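Side-chain contacts in uncharacterized protein MG296 homolog (Mycoplasma pneumoniae, PDB 2I15), which is of unknown function but folds as an all-alpha protein of the Mg296 family: residues Leu14-Phe17 with Val18-Glu21; Thr29-Gln32 with Asn33-Cys37. All coordinates share one frame; numbering follows the deposited sequence.

Overall arrangement
Contacts 1 and 2 are both i to i+4 contacts on single helices, and they follow one another along the chain: contact 1 on helix 9-23, contact 2 on helix 27-41, the first two helices of the chain. Their centres are 18 Å apart and their nearest atoms about 7 Å, so the two do not touch. The centre of contact 1 lies about 28 Å from the centre of the chain and that of contact 2 about 20 Å, so contact 1 is farther out; both are on the same side of it. One ring pair ties the two helices together, Phe30 of contact 2 meeting Phe22 edge-to-face. Neither contact includes a buried residue, and no known site can be related to them.

Contact 1 of 2, residues Leu14-Phe17 with Val18-Glu21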
loop_
_atom_site.group_PDB
_atom_site.type_symbol
_atom_site.label_atom_id
_atom_site.label_comp_id
_atom_site.label_asym_id
_atom_site.label_seq_id
_atom_site.Cartn_x
_atom_site.Cartn_y
_atom_site.Cartn_z
ATOM N N LEU A 14 0.927 -44.660 -2.024
ATOM C CA LEU A 14 0.446 -43.289 -1.993
ATOM C C LEU A 14 -0.910 -43.300 -1.294
ATOM O O LEU A 14 -1.148 -42.542 -0.348
ATOM C CB LEU A 14 0.294 -42.746 -3.411
ATOM C CG LEU A 14 0.692 -41.294 -3.676
ATOM C CD1 LEU A 14 -0.036 -40.805 -4.940
ATOM C CD2 LEU A 14 0.362 -40.395 -2.481
ATOM N N LYS A 15 -1.775 -44.204 -1.746
ATOM C CA LYS A 15 -3.115 -44.363 -1.189
ATOM C C LYS A 15 -3.061 -44.734 0.303
ATOM O O LYS A 15 -3.766 -44.157 1.145
ATOM C CB LYS A 15 -3.865 -45.459 -1.952
ATOM C CG LYS A 15 -5.303 -45.618 -1.520
ATOM C CD LYS A 15 -5.895 -46.911 -2.047
ATOM C CE LYS A 15 -5.238 -48.122 -1.412
ATOM N NZ LYS A 15 -5.381 -48.134 0.074
ATOM N N GLN A 16 -2.229 -45.723 0.611
ATOM C CA GLN A 16 -2.044 -46.209 1.974
ATOM C C GLN A 16 -1.650 -45.036 2.872
ATOM O O GLN A 16 -2.114 -44.907 4.005
ATOM C CB GLN A 16 -0.921 -47.254 1.993
ATOM C CG GLN A 16 -0.978 -48.274 3.117
ATOM C CD GLN A 16 -1.850 -49.455 2.759
ATOM O OE1 GLN A 16 -3.075 -49.351 2.741
ATOM N NE2 GLN A 16 -1.220 -50.584 2.448
ATOM N N PHE A 17 -0.784 -44.181 2.343
ATOM C CA PHE A 17 -0.272 -43.022 3.075
ATOM C C PHE A 17 -1.307 -41.947 3.475
ATOM O O PHE A 17 -1.458 -41.624 4.661
ATOM C CB PHE A 17 0.854 -42.364 2.259
ATOM C CG PHE A 17 1.370 -41.103 2.862
ATOM C CD1 PHE A 17 2.271 -41.138 3.908
ATOM C CD2 PHE A 17 0.889 -39.877 2.432
ATOM C CE1 PHE A 17 2.683 -39.962 4.523
ATOM C CE2 PHE A 17 1.287 -38.698 3.032
ATOM C CZ PHE A 17 2.184 -38.736 4.081
ATOM N N VAL A 18 -2.016 -41.389 2.493
ATOM C CA VAL A 18 -2.991 -40.345 2.791
ATOM C C VAL A 18 -4.138 -40.970 3.593
ATOM O O VAL A 18 -4.781 -40.304 4.409
ATOM C CB VAL A 18 -3.501 -39.666 1.484
ATOM C CG1 VAL A 18 -2.516 -39.911 0.346
ATOM C CG2 VAL A 18 -4.840 -40.155 1.120
ATOM N N GLN A 19 -4.369 -42.262 3.361
ATOM C CA GLN A 19 -5.395 -43.023 4.067
ATOM C C GLN A 19 -5.026 -43.110 5.565
ATOM O O GLN A 19 -5.830 -42.758 6.427
ATOM C CB GLN A 19 -5.488 -44.425 3.446
ATOM C CG GLN A 19 -6.737 -45.261 3.781
ATOM C CD GLN A 19 -6.866 -46.514 2.884
ATOM O OE1 GLN A 19 -7.740 -46.592 2.007
ATOM N NE2 GLN A 19 -5.988 -47.490 3.104
ATOM N N THR A 20 -3.798 -43.552 5.854
ATOM C CA THR A 20 -3.288 -43.690 7.225
ATOM C C THR A 20 -3.169 -42.303 7.878
ATOM O O THR A 20 -3.471 -42.100 9.058
ATOM C CB THR A 20 -1.906 -44.366 7.217
ATOM O OG1 THR A 20 -2.032 -45.704 6.710
ATOM C CG2 THR A 20 -1.343 -44.441 8.641
ATOM N N GLU A 21 -2.684 -41.363 7.084
ATOM C CA GLU A 21 -2.520 -39.988 7.505
ATOM C C GLU A 21 -3.869 -39.486 8.055
ATOM O O GLU A 21 -3.947 -38.945 9.157
ATOM C CB GLU A 21 -2.083 -39.186 6.288
ATOM C CG GLU A 21 -0.997 -38.133 6.514
ATOM C CD GLU A 21 0.154 -38.575 7.400
ATOM O OE1 GLU A 21 0.518 -39.766 7.377
ATOM O OE2 GLU A 21 0.702 -37.707 8.109
#
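Phe17 and Glu21 lie one turn apart, side by side, on the alpha-helix 9-23, and three further i to i+4 pairs continue the same pattern. The backbone evidence is regular: Val18 N donates to Leu14 O at 3.2 Å with an N-H...O angle of 167°, and Glu21 N donates to Phe17 O at 2.7 Å.

Among side-chain hydrogen bonds, Thr20 supplies the clear case. Its OG1 donates to Gln16 O at 2.8 Å while its own backbone N donates to the same oxygen, and the two donors arrive from opposite faces of the carbonyl plane. The hydroxyl can turn back this way because OG1 stands beside the backbone N (chi1 -64°). Two bonds therefore grip Gln16 O.

Apolar contact is sparse. Val18 CG1 is 4.1 Å from Leu14 CD2 and 4.0 Å from Phe17 CD2. The near-eclipsed first torsion of Val18, together with the tight approach of this methyl to Leu14 O, makes its position less sure.

The phenylalanine and glutamate side chains run in the same direction, and the ring and carboxylate planes lie only 11° apart. The strongest polar partner of the carboxylate is elsewhere: Glu21 OE2 forms a salt bridge with Lys24, whereas Glu21 OE1 approaches the ring obliquely, 3.6 Å from Phe17 CE1.

Contact 2 of 2, residues Thr29-Gln32 with Asn33-Cys37; sequences TFRQ and NFNRC
Gln32 and Arg36 lie alongside each other on helix 27-41, one turn apart, and the arginine can be followed outward from its root. Arg36 CB lies 3.2 Å from Gln32 O, and CG comes to 3.0 Å of the same oxygen. That closeness follows from the first torsion, which sets CG beside the backbone N (chi1 -73°), the atom that already donates to Gln32 O at 2.7 Å. CD still borders Gln32 O, and a bend at chi3 brings NE back to that oxygen at 3.4 Å, a weak bond with an N-H...O angle of 131°. The oxygen sits at the guanidinium edge, near its plane. CZ then comes near Gln32 CB, and at the tip NH2 rests closer against the same aliphatic carbon, 3.4 Å from Gln32 CB. The Gln32 amide stands steeply to the guanidinium, their planes 79° apart.

On another side of the helix, Phe34 CB lies over one face of the Phe30 ring, offset toward its rim, with CE2 of Phe30 4.2 Å from that carbon. Phe34 N donates to Phe30 O at 2.8 Å.

Arg31 and Asn35 also run in the same direction, CD of Arg31 lying 3.8 Å from Asn35 ND2, but the arginine's charge is met by a salt bridge to Glu28. Thr29 OG1 is held by Asp26, near the start of the helix. The Phe30 ring packs edge-to-face with Phe22, so helix 27-41, largely exposed over this segment, meets the preceding helix 9-23 through an aromatic pair.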
loop_
_atom_site.group_PDB
_atom_site.type_symbol
_atom_site.label_atom_id
_atom_site.label_comp_id
_atom_site.label_asym_id
_atom_site.label_seq_id
_atom_site.Cartn_x
_atom_site.Cartn_y
_atom_site.Cartn_z
ATOM N N THR A 29 -11.712 -32.221 13.348
ATOM C CA THR A 29 -10.877 -31.030 13.186
ATOM C C THR A 29 -10.460 -30.973 11.729
ATOM O O THR A 29 -10.401 -29.897 11.125
ATOM C CB THR A 29 -9.586 -31.097 14.036
ATOM O OG1 THR A 29 -9.926 -31.072 15.426
ATOM C CG2 THR A 29 -8.670 -29.924 13.716
ATOM N N PHE A 30 -10.121 -32.141 11.183
ATOM C CA PHE A 30 -9.731 -32.248 9.785
ATOM C C PHE A 30 -10.917 -31.806 8.938
ATOM O O PHE A 30 -10.780 -30.943 8.071
ATOM C CB PHE A 30 -9.375 -33.693 9.424
ATOM C CG PHE A 30 -9.284 -33.933 7.937
ATOM C CD1 PHE A 30 -8.166 -33.530 7.219
ATOM C CD2 PHE A 30 -10.338 -34.529 7.247
ATOM C CE1 PHE A 30 -8.100 -33.710 5.844
ATOM C CE2 PHE A 30 -10.276 -34.707 5.869
ATOM C CZ PHE A 30 -9.154 -34.300 5.170
ATOM N N ARG A 31 -12.082 -32.404 9.212
ATOM C CA ARG A 31 -13.326 -32.107 8.503
ATOM C C ARG A 31 -13.594 -30.609 8.334
ATOM O O ARG A 31 -13.999 -30.158 7.260
ATOM C CB ARG A 31 -14.512 -32.751 9.243
ATOM C CG ARG A 31 -15.867 -32.538 8.548
ATOM C CD ARG A 31 -16.894 -31.886 9.442
ATOM N NE ARG A 31 -17.587 -32.805 10.345
ATOM C CZ ARG A 31 -18.415 -33.774 9.957
ATOM N NH1 ARG A 31 -18.663 -33.974 8.673
ATOM N NH2 ARG A 31 -19.012 -34.537 10.856
ATOM N N GLN A 32 -13.386 -29.843 9.403
ATOM C CA GLN A 32 -13.621 -28.400 9.366
ATOM C C GLN A 32 -12.600 -27.690 8.463
ATOM O O GLN A 32 -12.956 -26.817 7.681
ATOM C CB GLN A 32 -13.546 -27.814 10.781
ATOM C CG GLN A 32 -14.492 -28.484 11.764
ATOM C CD GLN A 32 -14.328 -27.983 13.188
ATOM O OE1 GLN A 32 -13.232 -28.050 13.768
ATOM N NE2 GLN A 32 -15.418 -27.486 13.767
ATOM N N ASN A 33 -11.328 -28.061 8.570
ATOM C CA ASN A 33 -10.314 -27.426 7.742
ATOM C C ASN A 33 -10.594 -27.759 6.291
ATOM O O ASN A 33 -10.529 -26.898 5.413
ATOM C CB ASN A 33 -8.919 -27.896 8.163
ATOM C CG ASN A 33 -8.618 -27.555 9.614
ATOM O OD1 ASN A 33 -9.028 -26.504 10.099
ATOM N ND2 ASN A 33 -7.907 -28.434 10.308
ATOM N N PHE A 34 -10.935 -29.010 6.038
ATOM C CA PHE A 34 -11.252 -29.415 4.684
ATOM C C PHE A 34 -12.420 -28.581 4.142
ATOM O O PHE A 34 -12.328 -28.011 3.049
ATOM C CB PHE A 34 -11.612 -30.899 4.652
ATOM C CG PHE A 34 -12.026 -31.377 3.296
ATOM C CD1 PHE A 34 -11.077 -31.696 2.324
ATOM C CD2 PHE A 34 -13.372 -31.421 2.959
ATOM C CE1 PHE A 34 -11.477 -32.043 1.031
ATOM C CE2 PHE A 34 -13.770 -31.760 1.682
ATOM C CZ PHE A 34 -12.825 -32.071 0.710
ATOM N N ASN A 35 -13.512 -28.502 4.906
ATOM C CA ASN A 35 -14.673 -27.722 4.475
ATOM C C ASN A 35 -14.315 -26.250 4.346
ATOM O O ASN A 35 -14.885 -25.531 3.525
ATOM C CB ASN A 35 -15.841 -27.899 5.457
ATOM C CG ASN A 35 -16.481 -29.277 5.358
ATOM O OD1 ASN A 35 -16.261 -30.007 4.377
ATOM N ND2 ASN A 35 -17.282 -29.645 6.369
ATOM N N ARG A 36 -13.382 -25.795 5.174
ATOM C CA ARG A 36 -12.950 -24.407 5.111
ATOM C C ARG A 36 -12.090 -24.202 3.873
ATOM O O ARG A 36 -12.323 -23.268 3.122
ATOM C CB ARG A 36 -12.180 -24.008 6.368
ATOM C CG ARG A 36 -13.087 -23.848 7.560
ATOM C CD ARG A 36 -12.319 -23.435 8.787
ATOM N NE ARG A 36 -12.678 -24.270 9.924
ATOM C CZ ARG A 36 -12.437 -23.951 11.188
ATOM N NH1 ARG A 36 -11.835 -22.808 11.483
ATOM N NH2 ARG A 36 -12.798 -24.778 12.157
ATOM N N CYS A 37 -11.098 -25.064 3.662
ATOM C CA CYS A 37 -10.254 -24.965 2.477
ATOM C C CYS A 37 -11.137 -24.954 1.231
ATOM O O CYS A 37 -10.974 -24.111 0.346
ATOM C CB CYS A 37 -9.314 -26.167 2.375
ATOM S SG CYS A 37 -8.086 -26.373 3.693
#